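Long-range contact in alcohol dehydrogenase superfamily protein (Novosphingobium aromaticivorans, PDB 3GAZ), which probably acts as an NADP-dependent oxidoreductase of the medium-chain dehydrogenase/reductase superfamily: residues D70-V75 / R126-L131. Numbering follows the deposited sequence.
Sequences DLAGTV and RQASVL
Ala72 and Ser129 bring strand 70-78 and the short helix 125-129 together at close quarters, their CA atoms 4.7 Å apart. The methyl of Ala72 points at the helix, with CB 3.6 Å from the backbone N of Ser129 and 3.7 Å from Ser129 CB. One residue back in the helix, Ala128 adds its own methyl, CB to CB with Ala72 at 4.1 Å. With side chains this small, the strand can lie almost against the helix backbone. Asp70 CB makes a van der Waals contact with Ser129 O, whose 2.9 Å is short enough to be doubtful in detail. Phe92 on strand 90-94 touches both alanines, and Met125 also packs on Ala72, so the pair of methyls sits in a buried apolar layer.

The strand belongs to the sheet of the GroES-like domain found in medium-chain dehydrogenases, where it pairs with strands 34-39, 41-43 and 90-94. Helix 125-129 packs against it just ahead of helix 132-145.

No direct hydrogen bond joins the two segments; the polar link is a water at Asp70 OD2. Asp70 CG lies anti to the carbonyl carbon, beside the backbone N (chi1 -67°), 3.7 Å from Ser129 O. The water donates to Asp70 OD2 and to Val130 O, 2.8 Å from each, bridging strand to turn. OD1 accepts the backbone N-H of Leu133, in the first turn of helix 132-145. OD1 directly and OD2 through the water thus meet the chain on the way from helix 125-129 to helix 132-145.

Ser129 turns its hydroxyl back on its own segment: OG, between backbone N and carbonyl carbon (chi1 74°), donates to Arg126 O at 2.7 Å. This leaves CB as the part of the serine side chain that meets Ala72.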
loop_
_atom_site.group_PDB
_atom_site.type_symbol
_atom_site.label_atom_id
_atom_site.label_comp_id
_atom_site.label_asym_id
_atom_site.label_seq_id
_atom_site.Cartn_x
_atom_site.Cartn_y
_atom_site.Cartn_z
ATOM N N ASP A 70 11.606 -7.374 -7.228
ATOM C CA ASP A 70 12.881 -7.974 -6.821
ATOM C C ASP A 70 14.086 -7.060 -7.043
ATOM O O ASP A 70 14.120 -6.276 -7.994
ATOM C CB ASP A 70 13.152 -9.265 -7.603
ATOM C CG ASP A 70 12.175 -10.386 -7.278
ATOM O OD1 ASP A 70 11.853 -10.579 -6.086
ATOM O OD2 ASP A 70 11.751 -11.096 -8.224
ATOM N N LEU A 71 15.083 -7.179 -6.171
ATOM C CA LEU A 71 16.293 -6.392 -6.331
ATOM C C LEU A 71 17.543 -7.119 -5.868
ATOM O O LEU A 71 17.479 -8.150 -5.193
ATOM C CB LEU A 71 16.186 -5.052 -5.591
ATOM C CG LEU A 71 16.058 -4.988 -4.063
ATOM C CD1 LEU A 71 17.318 -5.513 -3.382
ATOM C CD2 LEU A 71 15.821 -3.534 -3.661
ATOM N N ALA A 72 18.680 -6.567 -6.274
ATOM C CA ALA A 72 19.992 -7.068 -5.898
ATOM C C ALA A 72 20.860 -5.821 -5.958
ATOM O O ALA A 72 20.835 -5.089 -6.949
ATOM C CB ALA A 72 20.484 -8.107 -6.897
ATOM N N GLY A 73 21.608 -5.555 -4.896
ATOM C CA GLY A 73 22.448 -4.372 -4.901
ATOM C C GLY A 73 23.413 -4.322 -3.736
ATOM O O GLY A 73 23.838 -5.355 -3.221
ATOM N N THR A 74 23.748 -3.108 -3.319
ATOM C CA THR A 74 24.679 -2.897 -2.222
ATOM C C THR A 74 24.116 -1.910 -1.206
ATOM O O THR A 74 23.445 -0.943 -1.564
ATOM C CB THR A 74 26.026 -2.349 -2.752
ATOM O OG1 THR A 74 26.625 -3.315 -3.624
ATOM C CG2 THR A 74 26.980 -2.055 -1.602
ATOM N N VAL A 75 24.387 -2.166 0.066
ATOM C CA VAL A 75 23.933 -1.286 1.135
ATOM C C VAL A 75 24.864 -0.074 1.134
ATOM O O VAL A 75 26.085 -0.227 1.186
ATOM C CB VAL A 75 24.013 -2.003 2.505
ATOM C CG1 VAL A 75 23.698 -1.035 3.633
ATOM C CG2 VAL A 75 23.043 -3.174 2.528
ATOM N N ARG A 126 22.652 -9.581 -11.617
ATOM C CA ARG A 126 21.517 -9.941 -12.465
ATOM C C ARG A 126 20.922 -11.273 -12.014
ATOM O O ARG A 126 19.711 -11.389 -11.830
ATOM C CB ARG A 126 21.955 -10.035 -13.933
ATOM C CG ARG A 126 21.876 -8.712 -14.706
ATOM C CD ARG A 126 22.687 -8.765 -16.004
ATOM N NE ARG A 126 22.420 -9.967 -16.791
ATOM C CZ ARG A 126 21.290 -10.210 -17.452
ATOM N NH1 ARG A 126 20.299 -9.328 -17.434
ATOM N NH2 ARG A 126 21.148 -11.345 -18.126
ATOM N N GLN A 127 21.781 -12.274 -11.826
ATOM C CA GLN A 127 21.336 -13.600 -11.399
ATOM C C GLN A 127 20.583 -13.580 -10.071
ATOM O O GLN A 127 19.551 -14.231 -9.925
ATOM C CB GLN A 127 22.529 -14.547 -11.257
ATOM C CG GLN A 127 23.126 -15.050 -12.552
ATOM C CD GLN A 127 24.329 -15.941 -12.296
ATOM O OE1 GLN A 127 25.308 -15.513 -11.686
ATOM N NE2 GLN A 127 24.259 -17.186 -12.752
ATOM N N ALA A 128 21.117 -12.849 -9.100
ATOM C CA ALA A 128 20.498 -12.768 -7.785
ATOM C C ALA A 128 19.178 -12.002 -7.805
ATOM O O ALA A 128 18.255 -12.338 -7.067
ATOM C CB ALA A 128 21.461 -12.120 -6.802
ATOM N N SER A 129 19.089 -10.983 -8.658
ATOM C CA SER A 129 17.880 -10.162 -8.740
ATOM C C SER A 129 16.606 -10.886 -9.199
ATOM O O SER A 129 15.502 -10.454 -8.870
ATOM C CB SER A 129 18.124 -8.957 -9.654
ATOM O OG SER A 129 18.156 -9.342 -11.019
ATOM N N VAL A 130 16.744 -11.976 -9.945
ATOM C CA VAL A 130 15.564 -12.697 -10.434
ATOM C C VAL A 130 15.156 -13.870 -9.552
ATOM O O VAL A 130 14.234 -14.610 -9.886
ATOM C CB VAL A 130 15.786 -13.242 -11.862
ATOM C CG1 VAL A 130 16.023 -12.099 -12.821
ATOM C CG2 VAL A 130 16.972 -14.217 -11.876
ATOM N N LEU A 131 15.822 -14.020 -8.414
ATOM C CA LEU A 131 15.552 -15.138 -7.512
ATOM C C LEU A 131 14.505 -14.962 -6.392
ATOM O O LEU A 131 13.657 -15.829 -6.191
ATOM C CB LEU A 131 16.885 -15.577 -6.891
ATOM C CG LEU A 131 17.153 -17.035 -6.509
ATOM C CD1 LEU A 131 16.822 -17.971 -7.665
ATOM C CD2 LEU A 131 18.632 -17.164 -6.129
HETATM O O HOH W 1 11.871 -13.845 -8.522
#